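Side-chain contacts in orotidine 5'-phosphate decarboxylase (Pyrococcus horikoshii, PDB 2CZD), which probably catalyses the decarboxylation of orotidine 5'-monophosphate to UMP, the last step of de novo UMP biosynthesis: residues N65-I70 with R90-A95; A79-V84 with E132-I137; V105-H110 with F116-T121; R123-A128 with R150-E155. All coordinates share one frame; numbering follows the deposited sequence.

Contact 1 of 4, residues N65-I70 with R90-A95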
loop_
_atom_site.group_PDB
_atom_site.type_symbol
_atom_site.label_atom_id
_atom_site.label_comp_id
_atom_site.label_asym_id
_atom_site.label_seq_id
_atom_site.Cartn_x
_atom_site.Cartn_y
_atom_site.Cartn_z
ATOM N N ASN B 65 5.378 0.578 12.181
ATOM C CA ASN B 65 5.014 -0.716 12.733
ATOM C C ASN B 65 4.154 -1.572 11.812
ATOM O O ASN B 65 4.306 -2.791 11.783
ATOM C CB ASN B 65 4.296 -0.582 14.072
ATOM C CG ASN B 65 4.179 -1.930 14.777
ATOM O OD1 ASN B 65 5.192 -2.535 15.152
ATOM N ND2 ASN B 65 2.949 -2.420 14.938
ATOM N N THR B 66 3.232 -0.951 11.079
ATOM C CA THR B 66 2.381 -1.710 10.170
ATOM C C THR B 66 3.204 -2.193 8.970
ATOM O O THR B 66 3.022 -3.319 8.513
ATOM C CB THR B 66 1.180 -0.871 9.756
ATOM O OG1 THR B 66 0.442 -0.548 10.947
ATOM C CG2 THR B 66 0.259 -1.649 8.785
ATOM N N ASN B 67 4.118 -1.350 8.477
ATOM C CA ASN B 67 4.995 -1.771 7.387
ATOM C C ASN B 67 5.784 -2.989 7.862
ATOM O O ASN B 67 5.956 -3.962 7.125
ATOM C CB ASN B 67 5.990 -0.661 7.034
ATOM C CG ASN B 67 5.495 0.229 5.913
ATOM O OD1 ASN B 67 4.313 0.210 5.568
ATOM N ND2 ASN B 67 6.404 1.019 5.338
ATOM N N ARG B 68 6.255 -2.929 9.104
ATOM C CA ARG B 68 7.022 -4.048 9.677
ATOM C C ARG B 68 6.194 -5.336 9.733
ATOM O O ARG B 68 6.669 -6.402 9.346
ATOM C CB ARG B 68 7.491 -3.679 11.081
ATOM C CG ARG B 68 8.144 -4.821 11.857
ATOM C CD ARG B 68 8.494 -4.335 13.260
ATOM N NE ARG B 68 9.538 -3.311 13.200
ATOM C CZ ARG B 68 9.364 -2.039 13.553
ATOM N NH1 ARG B 68 8.186 -1.622 14.007
ATOM N NH2 ARG B 68 10.365 -1.179 13.431
ATOM N N LEU B 69 4.964 -5.239 10.224
ATOM C CA LEU B 69 4.100 -6.413 10.296
ATOM C C LEU B 69 3.833 -7.012 8.915
ATOM O O LEU B 69 3.839 -8.236 8.739
ATOM C CB LEU B 69 2.777 -6.042 10.960
ATOM C CG LEU B 69 2.836 -5.692 12.436
ATOM C CD1 LEU B 69 1.505 -5.144 12.857
ATOM C CD2 LEU B 69 3.185 -6.945 13.253
ATOM N N ILE B 70 3.583 -6.151 7.933
ATOM C CA ILE B 70 3.333 -6.646 6.592
ATOM C C ILE B 70 4.597 -7.327 6.041
ATOM O O ILE B 70 4.527 -8.413 5.453
ATOM C CB ILE B 70 2.918 -5.500 5.653
ATOM C CG1 ILE B 70 1.568 -4.924 6.110
ATOM C CG2 ILE B 70 2.855 -5.996 4.215
ATOM C CD1 ILE B 70 1.216 -3.627 5.378
ATOM N N ARG B 90 11.717 7.817 6.096
ATOM C CA ARG B 90 12.811 6.870 6.275
ATOM C C ARG B 90 12.503 5.792 7.326
ATOM O O ARG B 90 12.953 4.656 7.188
ATOM C CB ARG B 90 14.073 7.634 6.671
ATOM C CG ARG B 90 14.567 8.558 5.570
ATOM C CD ARG B 90 15.576 9.558 6.138
ATOM N NE ARG B 90 16.265 10.382 5.131
ATOM C CZ ARG B 90 15.751 11.420 4.463
ATOM N NH1 ARG B 90 14.492 11.824 4.645
ATOM N NH2 ARG B 90 16.537 12.102 3.624
ATOM N N ASP B 91 11.745 6.136 8.364
ATOM C CA ASP B 91 11.404 5.141 9.372
ATOM C C ASP B 91 10.528 4.046 8.781
ATOM O O ASP B 91 10.736 2.866 9.073
ATOM C CB ASP B 91 10.768 5.772 10.636
ATOM C CG ASP B 91 9.659 6.776 10.336
ATOM O OD1 ASP B 91 9.152 7.380 11.309
ATOM O OD2 ASP B 91 9.289 6.972 9.171
ATOM N N SER B 92 9.564 4.426 7.945
ATOM C CA SER B 92 8.718 3.436 7.302
ATOM C C SER B 92 9.519 2.567 6.331
ATOM O O SER B 92 9.231 1.375 6.198
ATOM C CB SER B 92 7.532 4.105 6.606
ATOM O OG SER B 92 6.604 4.566 7.586
ATOM N N VAL B 93 10.541 3.140 5.685
ATOM C CA VAL B 93 11.381 2.352 4.782
ATOM C C VAL B 93 12.250 1.407 5.611
ATOM O O VAL B 93 12.311 0.195 5.330
ATOM C CB VAL B 93 12.323 3.249 3.965
ATOM C CG1 VAL B 93 13.254 2.381 3.128
ATOM C CG2 VAL B 93 11.512 4.161 3.041
ATOM N N MET B 94 12.895 1.940 6.656
ATOM C CA MET B 94 13.780 1.093 7.445
ATOM C C MET B 94 13.063 -0.012 8.209
ATOM O O MET B 94 13.656 -1.065 8.488
ATOM C CB MET B 94 14.638 1.949 8.389
ATOM C CG MET B 94 15.702 2.779 7.676
ATOM S SD MET B 94 16.817 1.808 6.627
ATOM C CE MET B 94 17.640 0.838 7.809
ATOM N N ALA B 95 11.779 0.186 8.504
ATOM C CA ALA B 95 11.033 -0.873 9.199
ATOM C C ALA B 95 10.920 -2.126 8.328
ATOM O O ALA B 95 10.817 -3.250 8.847
ATOM C CB ALA B 95 9.655 -0.388 9.608
#
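Asn-67 and Arg-68 of helix 64-76 meet Ser-92 and Ala-95 of helix 90-97 in a buried contact between two neighbouring outer helices of the barrel. The two segments run nearly parallel, with axes 8.1 Å apart and inclined by 19°. One hydrogen bond crosses the gap. ND2 of Asn-67 gives it to the backbone O of Ser-92 at 3.0 Å, and it is almost straight at 168°. The acceptor lies in the amide plane of Asn-67, but the donor stands above the carbonyl plane of Ser-92. OD1 of Asn-67 accepts a hydrogen bond from the backbone N of Asp-62, so both ends of the amide are held. With an alanine here, the O of Ser-92 and the N of Asp-62 would probably lose these partners. OG of Ser-92 turns to the O of Asp-62. Arg-68 touches Ala-95 at both ends. Its CB nears the backbone O. The bend at chi3 (-66°) folds the guanidinium back, and one face lies against CB of Ala-95, 4.0 Å from NH2. NH1 bonds weakly to OD1 of Asn-65. Asn-65 and Thr-66 bind substrate, so this parallel helix pair of a TIM barrel adjoins the active site.

Contact 2 of 4, residues A79-V84 with E132-I137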
loop_
_atom_site.group_PDB
_atom_site.type_symbol
_atom_site.label_atom_id
_atom_site.label_comp_id
_atom_site.label_asym_id
_atom_site.label_seq_id
_atom_site.Cartn_x
_atom_site.Cartn_y
_atom_site.Cartn_z
ATOM N N ALA B 79 9.067 -14.066 0.109
ATOM C CA ALA B 79 9.532 -12.954 -0.719
ATOM C C ALA B 79 10.990 -12.669 -0.438
ATOM O O ALA B 79 11.446 -12.774 0.704
ATOM C CB ALA B 79 8.709 -11.666 -0.442
ATOM N N ASP B 80 11.719 -12.305 -1.488
ATOM C CA ASP B 80 13.119 -11.946 -1.364
ATOM C C ASP B 80 13.291 -10.433 -1.328
ATOM O O ASP B 80 14.273 -9.939 -0.786
ATOM C CB ASP B 80 13.919 -12.530 -2.527
ATOM C CG ASP B 80 13.951 -14.029 -2.482
ATOM O OD1 ASP B 80 14.671 -14.588 -1.617
ATOM O OD2 ASP B 80 13.240 -14.636 -3.300
ATOM N N TYR B 81 12.342 -9.703 -1.919
ATOM C CA TYR B 81 12.408 -8.236 -1.935
ATOM C C TYR B 81 11.017 -7.669 -1.792
ATOM O O TYR B 81 10.053 -8.254 -2.273
ATOM C CB TYR B 81 12.961 -7.673 -3.261
ATOM C CG TYR B 81 14.238 -8.298 -3.741
ATOM C CD1 TYR B 81 14.207 -9.477 -4.486
ATOM C CD2 TYR B 81 15.473 -7.742 -3.419
ATOM C CE1 TYR B 81 15.391 -10.092 -4.901
ATOM C CE2 TYR B 81 16.671 -8.356 -3.829
ATOM C CZ TYR B 81 16.609 -9.530 -4.562
ATOM O OH TYR B 81 17.780 -10.171 -4.910
ATOM N N VAL B 82 10.911 -6.509 -1.143
ATOM C CA VAL B 82 9.619 -5.851 -1.029
ATOM C C VAL B 82 9.791 -4.441 -1.568
ATOM O O VAL B 82 10.765 -3.755 -1.221
ATOM C CB VAL B 82 9.147 -5.753 0.460
ATOM C CG1 VAL B 82 7.953 -4.819 0.567
ATOM C CG2 VAL B 82 8.757 -7.141 0.983
ATOM N N ILE B 83 8.869 -4.027 -2.445
ATOM C CA ILE B 83 8.886 -2.657 -2.975
ATOM C C ILE B 83 8.180 -1.739 -1.971
ATOM O O ILE B 83 7.044 -1.999 -1.554
ATOM C CB ILE B 83 8.202 -2.589 -4.353
ATOM C CG1 ILE B 83 9.042 -3.403 -5.338
ATOM C CG2 ILE B 83 8.077 -1.120 -4.847
ATOM C CD1 ILE B 83 8.472 -3.493 -6.776
ATOM N N VAL B 84 8.860 -0.657 -1.597
ATOM C CA VAL B 84 8.339 0.282 -0.614
ATOM C C VAL B 84 8.432 1.705 -1.127
ATOM O O VAL B 84 9.338 2.044 -1.902
ATOM C CB VAL B 84 9.147 0.189 0.708
ATOM C CG1 VAL B 84 9.083 -1.213 1.261
ATOM C CG2 VAL B 84 10.597 0.605 0.448
ATOM N N GLU B 132 20.553 3.072 0.669
ATOM C CA GLU B 132 21.179 2.022 -0.130
ATOM C C GLU B 132 20.340 0.732 -0.217
ATOM O O GLU B 132 20.738 -0.333 0.263
ATOM C CB GLU B 132 22.607 1.713 0.360
ATOM C CG GLU B 132 23.527 2.916 0.285
ATOM C CD GLU B 132 24.926 2.648 0.845
ATOM O OE1 GLU B 132 25.751 3.581 0.811
ATOM O OE2 GLU B 132 25.196 1.525 1.334
ATOM N N PRO B 133 19.130 0.833 -0.791
ATOM C CA PRO B 133 18.255 -0.336 -0.955
ATOM C C PRO B 133 18.874 -1.204 -2.064
ATOM O O PRO B 133 19.842 -0.801 -2.716
ATOM C CB PRO B 133 16.941 0.280 -1.445
ATOM C CG PRO B 133 17.438 1.437 -2.295
ATOM C CD PRO B 133 18.527 2.032 -1.406
ATOM N N PHE B 134 18.313 -2.385 -2.274
ATOM C CA PHE B 134 18.797 -3.231 -3.366
ATOM C C PHE B 134 18.641 -2.479 -4.687
ATOM O O PHE B 134 19.517 -2.527 -5.551
ATOM C CB PHE B 134 17.991 -4.534 -3.429
ATOM C CG PHE B 134 18.271 -5.366 -4.667
ATOM C CD1 PHE B 134 17.400 -5.346 -5.753
ATOM C CD2 PHE B 134 19.407 -6.167 -4.737
ATOM C CE1 PHE B 134 17.639 -6.110 -6.895
ATOM C CE2 PHE B 134 19.659 -6.935 -5.870
ATOM C CZ PHE B 134 18.773 -6.910 -6.956
ATOM N N GLY B 135 17.512 -1.796 -4.849
ATOM C CA GLY B 135 17.293 -1.063 -6.082
ATOM C C GLY B 135 16.164 -0.063 -6.025
ATOM O O GLY B 135 15.555 0.145 -4.973
ATOM N N VAL B 136 15.928 0.583 -7.165
ATOM C CA VAL B 136 14.838 1.542 -7.329
ATOM C C VAL B 136 14.219 1.262 -8.684
ATOM O O VAL B 136 14.822 0.594 -9.528
ATOM C CB VAL B 136 15.290 3.034 -7.297
ATOM C CG1 VAL B 136 15.957 3.344 -5.963
ATOM C CG2 VAL B 136 16.212 3.342 -8.467
ATOM N N ILE B 137 13.003 1.762 -8.885
ATOM C CA ILE B 137 12.325 1.577 -10.158
ATOM C C ILE B 137 12.438 2.834 -11.024
ATOM O O ILE B 137 12.338 3.959 -10.527
ATOM C CB ILE B 137 10.841 1.225 -9.920
ATOM C CG1 ILE B 137 10.755 -0.182 -9.308
ATOM C CG2 ILE B 137 10.063 1.328 -11.229
ATOM C CD1 ILE B 137 9.353 -0.620 -8.987
#
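Tyr-81 and Phe-134 meet at one end of a TIM barrel, and Ile-83 and Ile-137 further along its interior. Strands 81-85 and 135-137, the second of which begins just after Phe-134, are not neighbours in the sheet: strand 101-105 lies between them. The side chains touch across the barrel interior, and no hydrogen bond joins the segments. The aromatic pair is oblique, with ring centroids 4.5 Å apart and planes at 43°. CE2 of Tyr-81 sits over the centre of one face of Phe-134, 3.5 Å from its CG. Phe-134 sends its ring toward Tyr-81 with CG opposite the backbone N (chi1 170°). The hydroxyl of Tyr-81 is hydrogen-bonded to OE2 of Glu-53, which anchors the far end of the ring. Met-27 packs against both aromatic side chains. Replacing Phe-134 with an alanine would probably open a gap beside Tyr-81 and leave CE2 without the ring face it rests on. The aliphatic pair lies further toward the C-terminal ends of the strands. Ile-83 also touches Asp-57, and Ile-137 touches Pro-162, both substrate-binding residues. The two isoleucines cross at about a right angle, CD1 of Ile-83 lying 3.7 Å from CD1 of Ile-137.

Contact 3 of 4, residues V105-H110 with F116-T121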
loop_
_atom_site.group_PDB
_atom_site.type_symbol
_atom_site.label_atom_id
_atom_site.label_comp_id
_atom_site.label_asym_id
_atom_site.label_seq_id
_atom_site.Cartn_x
_atom_site.Cartn_y
_atom_site.Cartn_z
ATOM N N VAL B 105 10.567 3.243 -4.323
ATOM C CA VAL B 105 9.882 3.985 -5.370
ATOM C C VAL B 105 10.348 5.430 -5.302
ATOM O O VAL B 105 10.155 6.115 -4.277
ATOM C CB VAL B 105 8.340 4.003 -5.165
ATOM C CG1 VAL B 105 7.683 4.926 -6.211
ATOM C CG2 VAL B 105 7.775 2.589 -5.236
ATOM N N VAL B 106 10.951 5.892 -6.393
ATOM C CA VAL B 106 11.416 7.268 -6.460
ATOM C C VAL B 106 10.739 8.069 -7.565
ATOM O O VAL B 106 10.842 9.291 -7.607
ATOM C CB VAL B 106 12.956 7.333 -6.652
ATOM C CG1 VAL B 106 13.639 6.553 -5.545
ATOM C CG2 VAL B 106 13.360 6.809 -8.039
ATOM N N GLU B 107 10.043 7.377 -8.455
ATOM C CA GLU B 107 9.362 8.024 -9.572
ATOM C C GLU B 107 8.291 7.050 -10.064
ATOM O O GLU B 107 8.508 5.835 -10.046
ATOM C CB GLU B 107 10.376 8.296 -10.691
ATOM C CG GLU B 107 9.796 9.074 -11.865
ATOM C CD GLU B 107 10.855 9.450 -12.891
ATOM O OE1 GLU B 107 11.874 10.057 -12.505
ATOM O OE2 GLU B 107 10.658 9.155 -14.081
ATOM N N MET B 108 7.140 7.573 -10.491
ATOM C CA MET B 108 6.085 6.697 -10.989
ATOM C C MET B 108 5.692 6.986 -12.431
ATOM O O MET B 108 6.011 8.050 -12.974
ATOM C CB MET B 108 4.889 6.716 -10.041
ATOM C CG MET B 108 5.198 5.880 -8.818
ATOM S SD MET B 108 3.853 5.831 -7.620
ATOM C CE MET B 108 2.856 4.483 -8.291
ATOM N N SER B 109 4.998 6.020 -13.033
ATOM C CA SER B 109 4.631 6.042 -14.451
ATOM C C SER B 109 3.312 6.654 -14.900
ATOM O O SER B 109 3.172 7.057 -16.057
ATOM C CB SER B 109 4.691 4.601 -14.997
ATOM O OG SER B 109 5.751 3.860 -14.401
ATOM N N HIS B 110 2.342 6.727 -13.998
ATOM C CA HIS B 110 1.016 7.230 -14.349
ATOM C C HIS B 110 0.882 8.751 -14.354
ATOM O O HIS B 110 1.711 9.465 -13.774
ATOM C CB HIS B 110 0.003 6.652 -13.367
ATOM C CG HIS B 110 0.233 7.091 -11.953
ATOM N ND1 HIS B 110 1.398 6.810 -11.263
ATOM C CD2 HIS B 110 -0.548 7.802 -11.108
ATOM C CE1 HIS B 110 1.320 7.327 -10.049
ATOM N NE2 HIS B 110 0.150 7.934 -9.926
ATOM N N PHE B 116 2.697 15.035 -7.318
ATOM C CA PHE B 116 3.496 15.137 -6.101
ATOM C C PHE B 116 4.754 14.276 -6.081
ATOM O O PHE B 116 5.788 14.706 -5.593
ATOM C CB PHE B 116 2.654 14.760 -4.865
ATOM C CG PHE B 116 1.412 15.583 -4.695
ATOM C CD1 PHE B 116 0.154 15.061 -5.011
ATOM C CD2 PHE B 116 1.495 16.887 -4.210
ATOM C CE1 PHE B 116 -1.015 15.834 -4.843
ATOM C CE2 PHE B 116 0.333 17.668 -4.038
ATOM C CZ PHE B 116 -0.918 17.136 -4.354
ATOM N N ILE B 117 4.655 13.051 -6.580
ATOM C CA ILE B 117 5.785 12.139 -6.564
ATOM C C ILE B 117 6.945 12.557 -7.468
ATOM O O ILE B 117 8.055 12.785 -7.000
ATOM C CB ILE B 117 5.334 10.716 -6.984
ATOM C CG1 ILE B 117 4.365 10.136 -5.946
ATOM C CG2 ILE B 117 6.539 9.815 -7.156
ATOM C CD1 ILE B 117 5.022 9.529 -4.731
ATOM N N ASN B 118 6.687 12.669 -8.765
ATOM C CA ASN B 118 7.781 12.997 -9.672
ATOM C C ASN B 118 8.486 14.344 -9.431
ATOM O O ASN B 118 9.687 14.463 -9.685
ATOM C CB ASN B 118 7.294 12.828 -11.110
ATOM C CG ASN B 118 7.004 11.361 -11.448
ATOM O OD1 ASN B 118 7.043 10.497 -10.577
ATOM N ND2 ASN B 118 6.707 11.088 -12.707
ATOM N N PRO B 119 7.765 15.368 -8.937
ATOM C CA PRO B 119 8.470 16.630 -8.688
ATOM C C PRO B 119 9.496 16.427 -7.558
ATOM O O PRO B 119 10.452 17.194 -7.429
ATOM C CB PRO B 119 7.342 17.573 -8.275
ATOM C CG PRO B 119 6.219 17.119 -9.162
ATOM C CD PRO B 119 6.309 15.595 -9.020
ATOM N N LEU B 120 9.297 15.394 -6.745
ATOM C CA LEU B 120 10.204 15.101 -5.638
ATOM C C LEU B 120 11.245 14.017 -5.945
ATOM O O LEU B 120 12.040 13.673 -5.078
ATOM C CB LEU B 120 9.402 14.673 -4.398
ATOM C CG LEU B 120 8.756 15.802 -3.577
ATOM C CD1 LEU B 120 7.731 15.238 -2.602
ATOM C CD2 LEU B 120 9.846 16.552 -2.818
ATOM N N THR B 121 11.247 13.480 -7.161
ATOM C CA THR B 121 12.182 12.415 -7.493
ATOM C C THR B 121 13.638 12.715 -7.149
ATOM O O THR B 121 14.349 11.850 -6.648
ATOM C CB THR B 121 12.066 12.034 -8.991
ATOM O OG1 THR B 121 10.780 11.450 -9.228
ATOM C CG2 THR B 121 13.158 11.053 -9.397
HETATM O O HOH W 1 10.661 12.631 -11.909
#
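Asn-118 grips the backbone of Met-108 with both ends of its amide. Its OD1 accepts the N-H of Met-108 at 2.9 Å, in the carbonyl plane and on a lone pair, at a nearly straight 170°. Its ND2 gives a bond to the O of Met-108 at 3.1 Å. The two bonds, both close to the amide plane, fix its rotation. Thr-121 makes the third bond. Its OG1 donates to the O of Val-106 at 2.7 Å, again on a lone pair. The same OG1 accepts a bond from a water 2.9 Å away, which also bonds weakly to OE1 of Glu-107. The main partner of that carboxylate is Arg-145, in a salt bridge. Glu-107 CG, placed opposite the backbone N (chi1 -175°), lies 3.4 Å from OD1 of Asn-118, and the two side chains cross at about a right angle. CG2 of Ile-117 rests 4.1 Å from the N of Met-108. The Met-108 side chain packs on Ile-63 of the second subunit and lies close to Lys-59, the proton donor. The bonds fasten the long loop between strand 101-105 and helix 121-131, a TIM-barrel beta-alpha loop that carries the substrate-binding residue Ser-109.

Contact 4 of 4, residues R123-A128 with R150-E155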
loop_
_atom_site.group_PDB
_atom_site.type_symbol
_atom_site.label_atom_id
_atom_site.label_comp_id
_atom_site.label_asym_id
_atom_site.label_seq_id
_atom_site.Cartn_x
_atom_site.Cartn_y
_atom_site.Cartn_z
ATOM N N ARG B 123 14.781 14.391 -4.775
ATOM C CA ARG B 123 14.938 14.234 -3.336
ATOM C C ARG B 123 14.803 12.774 -2.923
ATOM O O ARG B 123 15.481 12.321 -2.008
ATOM C CB ARG B 123 13.923 15.100 -2.596
ATOM C CG ARG B 123 14.145 16.584 -2.865
ATOM C CD ARG B 123 13.250 17.436 -2.010
ATOM N NE ARG B 123 13.593 17.306 -0.598
ATOM C CZ ARG B 123 12.753 17.576 0.391
ATOM N NH1 ARG B 123 11.530 17.987 0.114
ATOM N NH2 ARG B 123 13.145 17.437 1.651
ATOM N N PHE B 124 13.911 12.042 -3.590
ATOM C CA PHE B 124 13.747 10.634 -3.259
ATOM C C PHE B 124 15.009 9.855 -3.638
ATOM O O PHE B 124 15.373 8.881 -2.968
ATOM C CB PHE B 124 12.519 10.040 -3.969
ATOM C CG PHE B 124 11.205 10.610 -3.494
ATOM C CD1 PHE B 124 11.076 11.114 -2.203
ATOM C CD2 PHE B 124 10.083 10.575 -4.324
ATOM C CE1 PHE B 124 9.840 11.575 -1.733
ATOM C CE2 PHE B 124 8.838 11.038 -3.864
ATOM C CZ PHE B 124 8.722 11.533 -2.571
ATOM N N ILE B 125 15.671 10.256 -4.720
ATOM C CA ILE B 125 16.913 9.570 -5.082
ATOM C C ILE B 125 17.965 9.809 -3.974
ATOM O O ILE B 125 18.720 8.898 -3.628
ATOM C CB ILE B 125 17.441 10.056 -6.441
ATOM C CG1 ILE B 125 16.526 9.539 -7.552
ATOM C CG2 ILE B 125 18.873 9.548 -6.668
ATOM C CD1 ILE B 125 16.802 10.221 -8.882
ATOM N N GLU B 126 18.018 11.024 -3.424
ATOM C CA GLU B 126 18.955 11.302 -2.343
ATOM C C GLU B 126 18.629 10.397 -1.158
ATOM O O GLU B 126 19.537 9.891 -0.502
ATOM C CB GLU B 126 18.867 12.771 -1.909
ATOM C CG GLU B 126 19.252 13.743 -3.011
ATOM C CD GLU B 126 19.043 15.189 -2.617
ATOM O OE1 GLU B 126 18.106 15.469 -1.840
ATOM O OE2 GLU B 126 19.811 16.051 -3.106
ATOM N N VAL B 127 17.347 10.192 -0.855
ATOM C CA VAL B 127 17.016 9.299 0.262
ATOM C C VAL B 127 17.481 7.878 -0.067
ATOM O O VAL B 127 18.048 7.198 0.782
ATOM C CB VAL B 127 15.489 9.270 0.577
ATOM C CG1 VAL B 127 15.218 8.312 1.722
ATOM C CG2 VAL B 127 14.971 10.663 0.913
ATOM N N ALA B 128 17.233 7.415 -1.291
ATOM C CA ALA B 128 17.695 6.082 -1.680
ATOM C C ALA B 128 19.237 6.004 -1.567
ATOM O O ALA B 128 19.787 4.992 -1.168
ATOM C CB ALA B 128 17.250 5.764 -3.111
ATOM N N ARG B 150 19.898 6.984 -13.160
ATOM C CA ARG B 150 21.220 6.392 -13.029
ATOM C C ARG B 150 22.293 7.450 -12.738
ATOM O O ARG B 150 23.212 7.201 -11.944
ATOM C CB ARG B 150 21.559 5.623 -14.324
ATOM C CG ARG B 150 22.899 4.900 -14.313
ATOM C CD ARG B 150 22.918 3.717 -13.325
ATOM N NE ARG B 150 23.206 4.106 -11.943
ATOM C CZ ARG B 150 22.979 3.325 -10.884
ATOM N NH1 ARG B 150 22.440 2.115 -11.038
ATOM N NH2 ARG B 150 23.320 3.749 -9.672
ATOM N N ASP B 151 22.177 8.621 -13.367
ATOM C CA ASP B 151 23.173 9.674 -13.176
ATOM C C ASP B 151 23.140 10.280 -11.773
ATOM O O ASP B 151 24.094 10.952 -11.372
ATOM C CB ASP B 151 22.969 10.810 -14.185
ATOM C CG ASP B 151 23.248 10.394 -15.620
ATOM O OD1 ASP B 151 23.934 9.373 -15.830
ATOM O OD2 ASP B 151 22.786 11.110 -16.538
ATOM N N ARG B 152 22.050 10.062 -11.035
ATOM C CA ARG B 152 21.914 10.633 -9.698
ATOM C C ARG B 152 21.986 9.597 -8.588
ATOM O O ARG B 152 22.174 9.943 -7.418
ATOM C CB ARG B 152 20.582 11.385 -9.609
ATOM C CG ARG B 152 20.573 12.616 -10.484
ATOM C CD ARG B 152 19.187 13.147 -10.763
ATOM N NE ARG B 152 19.315 14.395 -11.511
ATOM C CZ ARG B 152 19.720 14.485 -12.778
ATOM N NH1 ARG B 152 19.825 15.680 -13.353
ATOM N NH2 ARG B 152 19.991 13.393 -13.493
ATOM N N LEU B 153 21.854 8.332 -8.971
ATOM C CA LEU B 153 21.826 7.219 -8.032
ATOM C C LEU B 153 23.185 6.608 -7.726
ATOM O O LEU B 153 23.981 6.349 -8.634
ATOM C CB LEU B 153 20.886 6.128 -8.574
ATOM C CG LEU B 153 20.512 4.938 -7.673
ATOM C CD1 LEU B 153 19.578 5.390 -6.544
ATOM C CD2 LEU B 153 19.779 3.893 -8.527
ATOM N N LYS B 154 23.449 6.373 -6.439
ATOM C CA LYS B 154 24.722 5.779 -6.030
ATOM C C LYS B 154 24.965 4.413 -6.691
ATOM O O LYS B 154 24.056 3.580 -6.826
ATOM C CB LYS B 154 24.752 5.619 -4.505
ATOM C CG LYS B 154 26.112 5.274 -3.927
ATOM C CD LYS B 154 25.971 4.854 -2.468
ATOM C CE LYS B 154 25.390 5.956 -1.627
ATOM N NZ LYS B 154 26.374 7.041 -1.388
ATOM N N GLU B 155 26.206 4.177 -7.108
ATOM C CA GLU B 155 26.537 2.900 -7.720
ATOM C C GLU B 155 26.317 1.837 -6.653
ATOM O O GLU B 155 26.478 2.087 -5.449
ATOM C CB GLU B 155 27.995 2.885 -8.192
ATOM C CG GLU B 155 28.993 3.141 -7.075
ATOM C CD GLU B 155 29.371 4.604 -6.912
ATOM O OE1 GLU B 155 28.559 5.509 -7.223
ATOM O OE2 GLU B 155 30.508 4.859 -6.453
#
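Ile-125 of helix 121-131 presses its CG2 methyl onto the loop at Arg-152 and Leu-153. The chi1 of Ile-125 (-71°) sets CG2 opposite the backbone N and CG1 opposite the carbonyl carbon. CG2 thus comes 3.4 Å from the O of Arg-152, and CD1 on the other branch reaches 4.0 Å from CB of Arg-152. Only the root of Arg-152 takes part. Its chain runs straight from CG to NE and carries the guanidinium away from Ile-125 to Tyr-148, where it makes a cation-pi contact and a hydrogen bond to the backbone O. With CG opposite the backbone N (chi1 -171°), Leu-153 brings CD1 between two helix residues. It lies 4.2 Å from CG2 of Ile-125 and 4.2 Å from CB of Ala-128, one turn further on. Val-136 packs against both Ala-128 and Leu-153. Arg-150 bonds back to its own segment. Its chain bends at chi2 and chi3 so that NH2 meets the O of Leu-153 at 2.9 Å and, weakly, the O of Lys-154. The first oxygen lies in the guanidinium plane, but the donor is far above its carbonyl plane. No hydrogen bond links the two segments, but Asn-129 of helix 121-131 bonds to the O of Arg-152 and the N of Lys-154. This is TIM-barrel outer-layer packing, joining helix 121-131 to the loop between helix 144-150 and strand 158-161.

In the fold
Along the chain, contact 1 comes first. It closes the loop from helix 64-76 to helix 90-97, with strand 81-85 between them. Contact 2 starts on that strand, so it crosses contact 1, and it ends on strand 135-137, the two joined across the barrel interior. Contact 3 closes a short loop after strand 101-105 and lies within the span of contact 2. Contact 4 begins on helix 121-131 and crosses contact 2 by reaching past strand 135-137 to residues 150-155. Val-106 packs on Phe-124 and Ile-125, joining contacts 3 and 4. The N of Val-105 probably bonds to the O of Val-84, tying contact 3 to contact 2. Contacts 1, 3 and 4 also touch the second subunit.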